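Long-range contacts in double Glycine Motif Protease domain from AMS/PCAT Transporter (Lachnospiraceae bacterium C6A11, PDB 6MPZ), which probably cleaves leader peptides after their double-glycine motif, as the C39 peptidase domain of a transporter that exports lantibiotic-type peptides: residues I6-P17 with A33-K41; G72-Y80 with T135-R146. All coordinates share one frame; numbering follows the deposited sequence.

Contact 1 of 2, residues I6-P17 with A33-K41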
# COMPACT_ATOMS: atom_id res chain seq x y z
N ILE A 6 -13.82 1.02 11.72
CA ILE A 6 -12.43 1.46 11.60
C ILE A 6 -12.23 2.39 10.39
O ILE A 6 -12.63 2.06 9.28
CB ILE A 6 -11.44 0.26 11.55
CG1 ILE A 6 -11.39 -0.42 12.93
CG2 ILE A 6 -10.02 0.71 11.16
CD1 ILE A 6 -11.19 -1.91 12.88
N GLN A 7 -11.67 3.57 10.65
CA GLN A 7 -11.46 4.59 9.65
C GLN A 7 -9.97 4.71 9.39
O GLN A 7 -9.17 4.29 10.23
CB GLN A 7 -12.00 5.97 10.13
CG GLN A 7 -13.52 6.14 10.07
CD GLN A 7 -14.10 5.85 8.69
OE1 GLN A 7 -14.89 4.94 8.54
NE2 GLN A 7 -13.68 6.62 7.67
N PRO A 8 -9.60 5.30 8.23
CA PRO A 8 -8.21 5.66 8.01
C PRO A 8 -7.78 6.77 8.97
O PRO A 8 -8.59 7.55 9.42
CB PRO A 8 -8.17 6.16 6.55
CG PRO A 8 -9.54 6.01 5.98
CD PRO A 8 -10.47 5.74 7.11
N VAL A 9 -6.49 6.79 9.27
CA VAL A 9 -5.87 7.80 10.07
C VAL A 9 -5.38 8.89 9.13
O VAL A 9 -4.69 8.61 8.14
CB VAL A 9 -4.68 7.17 10.84
CG1 VAL A 9 -3.74 8.23 11.45
CG2 VAL A 9 -5.24 6.24 11.92
N THR A 10 -5.69 10.12 9.46
CA THR A 10 -5.17 11.28 8.74
C THR A 10 -4.13 12.07 9.52
O THR A 10 -3.54 12.98 8.95
CB THR A 10 -6.29 12.25 8.41
OG1 THR A 10 -6.57 13.03 9.56
CG2 THR A 10 -7.57 11.52 8.01
N ARG A 11 -3.92 11.75 10.81
CA ARG A 11 -3.10 12.60 11.72
C ARG A 11 -1.75 11.98 12.07
O ARG A 11 -0.72 12.51 11.67
CB ARG A 11 -3.87 12.94 12.98
CG ARG A 11 -3.72 14.42 13.40
CD ARG A 11 -4.98 15.29 13.40
NE ARG A 11 -5.08 16.25 12.29
CZ ARG A 11 -6.07 17.11 12.11
NH1 ARG A 11 -7.08 17.22 12.97
NH2 ARG A 11 -6.05 17.91 11.04
N GLY A 12 -1.74 10.88 12.81
CA GLY A 12 -0.47 10.30 13.26
C GLY A 12 -0.16 9.08 12.44
O GLY A 12 -0.12 9.16 11.25
N ARG A 13 0.01 7.95 13.10
CA ARG A 13 0.36 6.70 12.45
C ARG A 13 -0.74 5.67 12.70
O ARG A 13 -1.38 5.68 13.74
CB ARG A 13 1.70 6.20 12.95
CG ARG A 13 2.82 7.17 12.63
CD ARG A 13 4.14 6.80 13.32
NE ARG A 13 4.06 7.00 14.77
CZ ARG A 13 4.82 6.38 15.67
NH1 ARG A 13 5.78 5.50 15.32
NH2 ARG A 13 4.65 6.66 16.97
N ALA A 14 -0.95 4.79 11.72
CA ALA A 14 -1.89 3.67 11.82
C ALA A 14 -1.15 2.48 12.44
O ALA A 14 0.03 2.23 12.13
CB ALA A 14 -2.42 3.27 10.46
N LYS A 15 -1.84 1.78 13.37
CA LYS A 15 -1.32 0.55 13.92
C LYS A 15 -1.68 -0.56 12.93
O LYS A 15 -2.82 -0.85 12.77
CB LYS A 15 -1.87 0.28 15.32
CG LYS A 15 -1.17 1.16 16.37
CD LYS A 15 -1.83 1.14 17.74
CE LYS A 15 -1.57 -0.17 18.47
NZ LYS A 15 -2.14 -0.15 19.84
N VAL A 16 -0.68 -1.13 12.28
CA VAL A 16 -0.90 -2.14 11.22
C VAL A 16 -0.05 -3.36 11.49
O VAL A 16 1.17 -3.23 11.63
CB VAL A 16 -0.54 -1.61 9.79
CG1 VAL A 16 -0.90 -2.62 8.72
CG2 VAL A 16 -1.26 -0.30 9.50
N PRO A 17 -0.67 -4.55 11.49
CA PRO A 17 0.11 -5.75 11.75
C PRO A 17 1.10 -6.05 10.64
O PRO A 17 0.82 -5.73 9.47
CB PRO A 17 -0.94 -6.85 11.86
CG PRO A 17 -2.19 -6.30 11.30
CD PRO A 17 -2.11 -4.83 11.31
N ALA A 33 -2.78 -7.43 2.16
CA ALA A 33 -3.23 -8.30 3.28
C ALA A 33 -3.20 -7.51 4.60
O ALA A 33 -4.18 -7.50 5.35
CB ALA A 33 -2.39 -9.59 3.36
N MET A 34 -2.09 -6.78 4.81
CA MET A 34 -1.92 -5.83 5.93
C MET A 34 -2.99 -4.76 5.97
O MET A 34 -3.52 -4.48 7.06
CB MET A 34 -0.54 -5.18 5.91
CG MET A 34 0.53 -6.12 6.26
SD MET A 34 2.26 -5.54 6.40
CE MET A 34 2.81 -5.59 4.72
N VAL A 35 -3.32 -4.16 4.82
CA VAL A 35 -4.42 -3.17 4.75
C VAL A 35 -5.78 -3.81 5.12
O VAL A 35 -6.54 -3.24 5.90
CB VAL A 35 -4.54 -2.40 3.40
CG1 VAL A 35 -5.76 -1.47 3.39
CG2 VAL A 35 -3.33 -1.55 3.14
N LEU A 36 -6.06 -4.97 4.56
CA LEU A 36 -7.24 -5.76 4.93
C LEU A 36 -7.33 -6.08 6.43
O LEU A 36 -8.40 -5.94 7.04
CB LEU A 36 -7.29 -7.05 4.10
CG LEU A 36 -7.62 -6.79 2.60
CD1 LEU A 36 -7.28 -8.01 1.73
CD2 LEU A 36 -9.10 -6.36 2.43
N ALA A 37 -6.20 -6.47 7.02
CA ALA A 37 -6.10 -6.77 8.44
C ALA A 37 -6.36 -5.54 9.32
O ALA A 37 -6.97 -5.67 10.36
CB ALA A 37 -4.75 -7.40 8.75
N TYR A 38 -5.92 -4.34 8.88
CA TYR A 38 -6.21 -3.08 9.59
C TYR A 38 -7.73 -2.87 9.70
O TYR A 38 -8.22 -2.42 10.75
CB TYR A 38 -5.54 -1.88 8.89
CG TYR A 38 -5.89 -0.52 9.46
CD1 TYR A 38 -5.19 0.01 10.57
CD2 TYR A 38 -6.93 0.24 8.94
CE1 TYR A 38 -5.52 1.28 11.09
CE2 TYR A 38 -7.28 1.50 9.46
CZ TYR A 38 -6.60 2.01 10.54
OH TYR A 38 -6.96 3.27 10.99
N TYR A 39 -8.46 -3.18 8.63
CA TYR A 39 -9.94 -3.02 8.61
C TYR A 39 -10.66 -4.28 9.10
O TYR A 39 -11.90 -4.32 9.07
CB TYR A 39 -10.43 -2.63 7.21
CG TYR A 39 -9.99 -1.25 6.80
CD1 TYR A 39 -10.65 -0.13 7.31
CD2 TYR A 39 -8.91 -1.05 5.91
CE1 TYR A 39 -10.26 1.17 6.93
CE2 TYR A 39 -8.51 0.23 5.55
CZ TYR A 39 -9.18 1.34 6.06
OH TYR A 39 -8.81 2.62 5.73
N LYS A 40 -9.89 -5.27 9.57
CA LYS A 40 -10.40 -6.55 10.04
C LYS A 40 -11.22 -7.30 8.96
O LYS A 40 -12.20 -7.94 9.28
CB LYS A 40 -11.18 -6.40 11.36
CG LYS A 40 -10.25 -6.06 12.55
CD LYS A 40 -10.82 -5.21 13.65
CE LYS A 40 -11.79 -5.93 14.55
NZ LYS A 40 -11.75 -5.26 15.88
N LYS A 41 -10.79 -7.19 7.70
CA LYS A 41 -11.36 -7.99 6.60
C LYS A 41 -10.49 -9.20 6.44
O LYS A 41 -9.37 -9.11 5.97
CB LYS A 41 -11.48 -7.20 5.31
CG LYS A 41 -12.61 -6.18 5.41
CD LYS A 41 -12.47 -5.12 4.32
CE LYS A 41 -13.51 -4.02 4.46
NZ LYS A 41 -14.88 -4.59 4.23

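Contact 2 of 2, residues G72-Y80 with T135-R146. With 16P (3,6,9,12,15,18-hexaoxaicosane), chain I.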
# COMPACT_ATOMS: atom_id res chain seq x y z
N GLY A 72 -14.63 -4.93 -0.58
CA GLY A 72 -15.48 -3.93 0.09
C GLY A 72 -14.83 -2.59 0.44
O GLY A 72 -15.48 -1.73 1.01
N LEU A 73 -13.56 -2.41 0.08
CA LEU A 73 -12.90 -1.13 0.26
C LEU A 73 -13.04 -0.25 -0.97
O LEU A 73 -12.94 -0.72 -2.10
CB LEU A 73 -11.40 -1.36 0.56
CG LEU A 73 -11.04 -2.12 1.83
CD1 LEU A 73 -9.55 -2.35 1.87
CD2 LEU A 73 -11.48 -1.32 3.04
N GLU A 74 -13.26 1.03 -0.75
CA GLU A 74 -13.11 1.99 -1.81
C GLU A 74 -11.60 2.19 -1.98
O GLU A 74 -10.86 2.28 -0.98
CB GLU A 74 -13.79 3.30 -1.46
CG GLU A 74 -13.98 4.19 -2.66
CD GLU A 74 -13.85 5.66 -2.34
OE1 GLU A 74 -14.55 6.14 -1.42
OE2 GLU A 74 -13.04 6.32 -3.01
N ALA A 75 -11.13 2.22 -3.22
CA ALA A 75 -9.72 2.28 -3.54
C ALA A 75 -9.41 3.19 -4.75
O ALA A 75 -9.95 2.98 -5.85
CB ALA A 75 -9.23 0.87 -3.81
N LYS A 76 -8.46 4.12 -4.56
CA LYS A 76 -8.04 5.05 -5.59
C LYS A 76 -6.52 5.14 -5.67
O LYS A 76 -5.84 5.05 -4.67
CB LYS A 76 -8.63 6.42 -5.31
CG LYS A 76 -10.13 6.48 -5.59
CD LYS A 76 -10.70 7.89 -5.54
CE LYS A 76 -10.94 8.41 -4.12
NZ LYS A 76 -12.19 9.23 -3.95
N GLY A 77 -6.00 5.31 -6.88
CA GLY A 77 -4.56 5.49 -7.15
C GLY A 77 -4.20 6.95 -7.46
O GLY A 77 -4.75 7.57 -8.37
N TYR A 78 -3.22 7.48 -6.73
CA TYR A 78 -2.74 8.82 -6.94
C TYR A 78 -1.26 8.82 -7.24
O TYR A 78 -0.52 7.96 -6.78
CB TYR A 78 -2.92 9.63 -5.67
CG TYR A 78 -4.34 10.02 -5.33
CD1 TYR A 78 -5.12 9.20 -4.57
CD2 TYR A 78 -4.86 11.23 -5.72
CE1 TYR A 78 -6.41 9.56 -4.22
CE2 TYR A 78 -6.14 11.61 -5.37
CZ TYR A 78 -6.90 10.76 -4.62
OH TYR A 78 -8.17 11.11 -4.28
N ARG A 79 -0.85 9.81 -8.02
CA ARG A 79 0.52 10.24 -8.10
C ARG A 79 0.64 11.50 -7.22
O ARG A 79 -0.10 12.47 -7.41
CB ARG A 79 0.89 10.56 -9.52
CG ARG A 79 2.27 11.15 -9.69
CD ARG A 79 2.62 11.17 -11.16
NE ARG A 79 3.96 10.63 -11.26
CZ ARG A 79 4.32 9.47 -11.78
NH1 ARG A 79 3.47 8.67 -12.42
NH2 ARG A 79 5.62 9.17 -11.72
N TYR A 80 1.57 11.43 -6.26
CA TYR A 80 1.81 12.47 -5.27
C TYR A 80 3.31 12.67 -5.25
O TYR A 80 4.05 11.72 -5.29
CB TYR A 80 1.46 11.99 -3.88
CG TYR A 80 0.01 11.93 -3.49
CD1 TYR A 80 -0.89 12.88 -3.90
CD2 TYR A 80 -0.45 10.94 -2.63
CE1 TYR A 80 -2.24 12.84 -3.49
CE2 TYR A 80 -1.80 10.88 -2.22
CZ TYR A 80 -2.66 11.83 -2.65
OH TYR A 80 -3.95 11.76 -2.25
N THR A 135 8.33 6.34 -5.19
CA THR A 135 8.33 6.69 -6.63
C THR A 135 7.25 7.66 -7.02
O THR A 135 7.23 8.13 -8.16
CB THR A 135 8.07 5.46 -7.53
OG1 THR A 135 6.70 5.04 -7.40
CG2 THR A 135 8.99 4.35 -7.19
N GLY A 136 6.28 7.86 -6.15
CA GLY A 136 5.20 8.77 -6.41
C GLY A 136 3.84 8.15 -6.45
O GLY A 136 2.85 8.90 -6.29
N ILE A 137 3.74 6.82 -6.64
CA ILE A 137 2.43 6.15 -6.77
C ILE A 137 1.94 5.63 -5.38
O ILE A 137 2.65 4.91 -4.70
CB ILE A 137 2.46 4.96 -7.77
CG1 ILE A 137 3.05 5.37 -9.14
CG2 ILE A 137 1.07 4.39 -7.95
CD1 ILE A 137 2.32 6.49 -9.88
N CYS A 138 0.68 5.94 -5.05
CA CYS A 138 0.13 5.75 -3.75
C CYS A 138 -1.27 5.24 -3.91
O CYS A 138 -2.07 5.86 -4.59
CB CYS A 138 0.07 7.08 -2.99
SG CYS A 138 -0.74 6.99 -1.36
N LEU A 139 -1.58 4.13 -3.26
CA LEU A 139 -2.92 3.58 -3.32
C LEU A 139 -3.54 3.88 -1.97
O LEU A 139 -2.97 3.53 -0.97
CB LEU A 139 -2.88 2.07 -3.62
CG LEU A 139 -1.93 1.63 -4.77
CD1 LEU A 139 -1.83 0.11 -4.88
CD2 LEU A 139 -2.28 2.29 -6.10
N ILE A 140 -4.73 4.49 -2.01
CA ILE A 140 -5.40 5.13 -0.91
C ILE A 140 -6.73 4.40 -0.75
O ILE A 140 -7.41 4.12 -1.75
CB ILE A 140 -5.59 6.63 -1.23
CG1 ILE A 140 -4.23 7.37 -1.18
CG2 ILE A 140 -6.64 7.30 -0.33
CD1 ILE A 140 -3.79 7.73 0.23
N PHE A 141 -7.06 4.02 0.48
CA PHE A 141 -8.21 3.15 0.75
C PHE A 141 -9.10 3.77 1.78
O PHE A 141 -8.64 4.50 2.66
CB PHE A 141 -7.77 1.76 1.23
CG PHE A 141 -6.81 1.07 0.29
CD1 PHE A 141 -7.29 0.35 -0.80
CD2 PHE A 141 -5.44 1.13 0.49
CE1 PHE A 141 -6.41 -0.27 -1.66
CE2 PHE A 141 -4.59 0.51 -0.38
CZ PHE A 141 -5.06 -0.19 -1.44
N LYS A 142 -10.39 3.46 1.67
CA LYS A 142 -11.41 3.99 2.55
C LYS A 142 -12.47 2.87 2.64
O LYS A 142 -12.72 2.18 1.65
CB LYS A 142 -11.98 5.29 1.94
CG LYS A 142 -13.36 5.77 2.36
CD LYS A 142 -13.46 7.26 2.74
CE LYS A 142 -13.13 7.41 4.22
NZ LYS A 142 -13.27 8.77 4.80
N PRO A 143 -13.08 2.67 3.83
CA PRO A 143 -14.17 1.72 3.94
C PRO A 143 -15.46 2.11 3.19
O PRO A 143 -15.64 3.26 2.81
CB PRO A 143 -14.45 1.62 5.45
CG PRO A 143 -13.71 2.71 6.06
CD PRO A 143 -12.64 3.13 5.15
N THR A 144 -16.40 1.16 3.15
CA THR A 144 -17.24 0.83 1.98
C THR A 144 -18.29 1.85 1.54
O THR A 144 -18.11 2.47 0.50
CB THR A 144 -17.96 -0.55 2.16
OG1 THR A 144 -19.31 -0.35 2.61
CG2 THR A 144 -17.26 -1.52 3.16
N ASP A 145 -19.37 2.00 2.32
CA ASP A 145 -20.58 2.76 1.92
C ASP A 145 -20.29 4.19 1.44
O ASP A 145 -21.03 4.74 0.61
CB ASP A 145 -21.61 2.80 3.06
CG ASP A 145 -21.11 3.54 4.30
OD1 ASP A 145 -20.83 4.75 4.20
OD2 ASP A 145 -20.99 2.91 5.36
N ARG A 146 -19.23 4.80 1.98
CA ARG A 146 -18.65 6.02 1.43
C ARG A 146 -17.13 5.85 1.46
O ARG A 146 -16.56 5.08 0.67
CB ARG A 146 -19.11 7.25 2.23
CG ARG A 146 -19.06 8.57 1.45
CD ARG A 146 -17.63 9.10 1.31
NE ARG A 146 -17.31 9.52 -0.07
CZ ARG A 146 -16.10 9.50 -0.64
NH1 ARG A 146 -15.02 9.07 0.02
NH2 ARG A 146 -15.96 9.92 -1.90
C1 16P I . 3.97 5.60 -13.78
C2 16P I . 2.71 6.14 -14.48
O1 16P I . 2.82 7.56 -14.76
C3 16P I . 1.66 8.23 -15.29
C4 16P I . 1.97 9.74 -15.29
O2 16P I . 0.75 10.51 -15.15
C5 16P I . 0.47 10.71 -13.77
C6 16P I . -0.76 11.52 -13.36
O3 16P I . -0.18 12.70 -12.76
C7 16P I . -0.94 13.36 -11.77
C8 16P I . -0.30 14.69 -11.41
O4 16P I . 1.16 14.55 -11.25
C9 16P I . 1.68 14.80 -9.95
C10 16P I . 3.05 15.44 -9.97
O5 16P I . 2.84 16.87 -9.87
C11 16P I . 4.03 17.66 -9.73
C12 16P I . 4.15 18.74 -10.82
O6 16P I . 5.52 19.12 -11.10
C13 16P I . 6.18 18.49 -12.22
C14 16P I . 7.66 18.85 -12.31

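Contact 1 of 2, residues I6-P17 with A33-K41
Tyr38, near the end of helix 27-38, reaches into the N-terminal loop 6-17, which runs along one side of the helix end in the papain-like C39 peptidase fold. The one hydrogen bond of the contact runs from its hydroxyl: OH gives its proton to the backbone oxygen of Gln7 at 2.5 Å, in the carbonyl plane. Having CG anti to the backbone N (chi1 174°) carries the ring off the helix and between the two arms of the loop. There the oxygens of Gln7 and Lys15 both lie at the ring edge, that of Lys15 3.3 Å from CD1 of Tyr38. A tyrosine suits the place, since its ring packs between the two arms while its hydroxyl satisfies a carbonyl.

Apolar contacts flank the Tyr38 ring. CG2 of Ile6 comes obliquely to within 3.3 Å of Tyr38 CE2, and the Ala14 methyl meets CE1 from the other arm; alanine is small enough to let the backbone come close. Further up the helix Pro17 sets its CG against the Ala37 methyl (3.8 Å), while Val16 CG1 packs on Met34 CB.

The Tyr39 ring has the Ile6 oxygen at its edge, and its hydroxyl sits against Pro8 CG. Positive-phi Lys40 closes a Schellman motif, and its aliphatic chain crosses Ile6 at about a right angle, with Lys40 CD only 3.4 Å from Ile6 CD1.

Contact 2 of 2, residues G72-Y80 with T135-R146
Ala75 and Phe141 face each other in a non-hydrogen-bonded pair on the tightly packed side of the contact, with Ala75 CB 3.6 Å from CD1 of the phenylalanine ring. The small methyl accommodates the ring, and helix 61-70 covers both residues and Leu139. CD2 of Leu139 lies 4.1 Å from CA of Gly77.

On the other face, Cys138 directs its sulfur to the edge of the Tyr80 ring, 5.2 Å from the centroid. Ile140 and Tyr78 cross at about a right angle, CG1 of Ile140 lying 4.0 Å from CD1 of Tyr78; a beta-branched residue is at home in a strand. Tyr80 OH lies over the centre of the Tyr78 ring.

Strands 74-79 and 137-142 run antiparallel as the edge strand and its neighbour in the central sheet of the C39 peptidase fold. Paired backbone bonds join Glu74 with Lys142, Lys76 with Ile140 and Tyr78 with Cys138, the straightest being Tyr78 N to Cys138 O (177°). Beyond them, Tyr80 N binds Gly136 O at 2.8 Å; the positive phi of Gly136 favours glycine at this corner.

The C-terminal end is looser. Glu74 OE1 lies over one face of the Arg146 guanidinium, 3.3 Å from NH1, so charge alone links them, and Arg146 is poorly ordered. Lys76 NZ forms a salt bridge with Glu74 OE2 (3.2 Å), in which the hydrogen bond is weak. At the ligand-contacting end the long Arg79 lays its guanidinium face over Ile137 CD1 and brings NH1 to 2.7 Å from O1 of the bound hexaoxaicosane.

In the fold
The centres of contacts 1 and 2 lie 13 Å apart, and the two meet at Pro143, beside the N-terminal loop. There the proline CG is 3.5 Å from Ile6 O, and its CD is 3.6 Å from Tyr39 CE1. Val35 on helix 27-38 also packs on Phe141, joining the helix to the sheet. The same helix begins at Cys27, which with His101 and Asp117 probably forms the catalytic triad; Met34 of contact 1 lies near these residues without touching them. Contact 2 instead meets the bound peptide: edge strand 74-79 makes backbone hydrogen bonds to it through Gly77, while Ile137 packs on an apolar side chain.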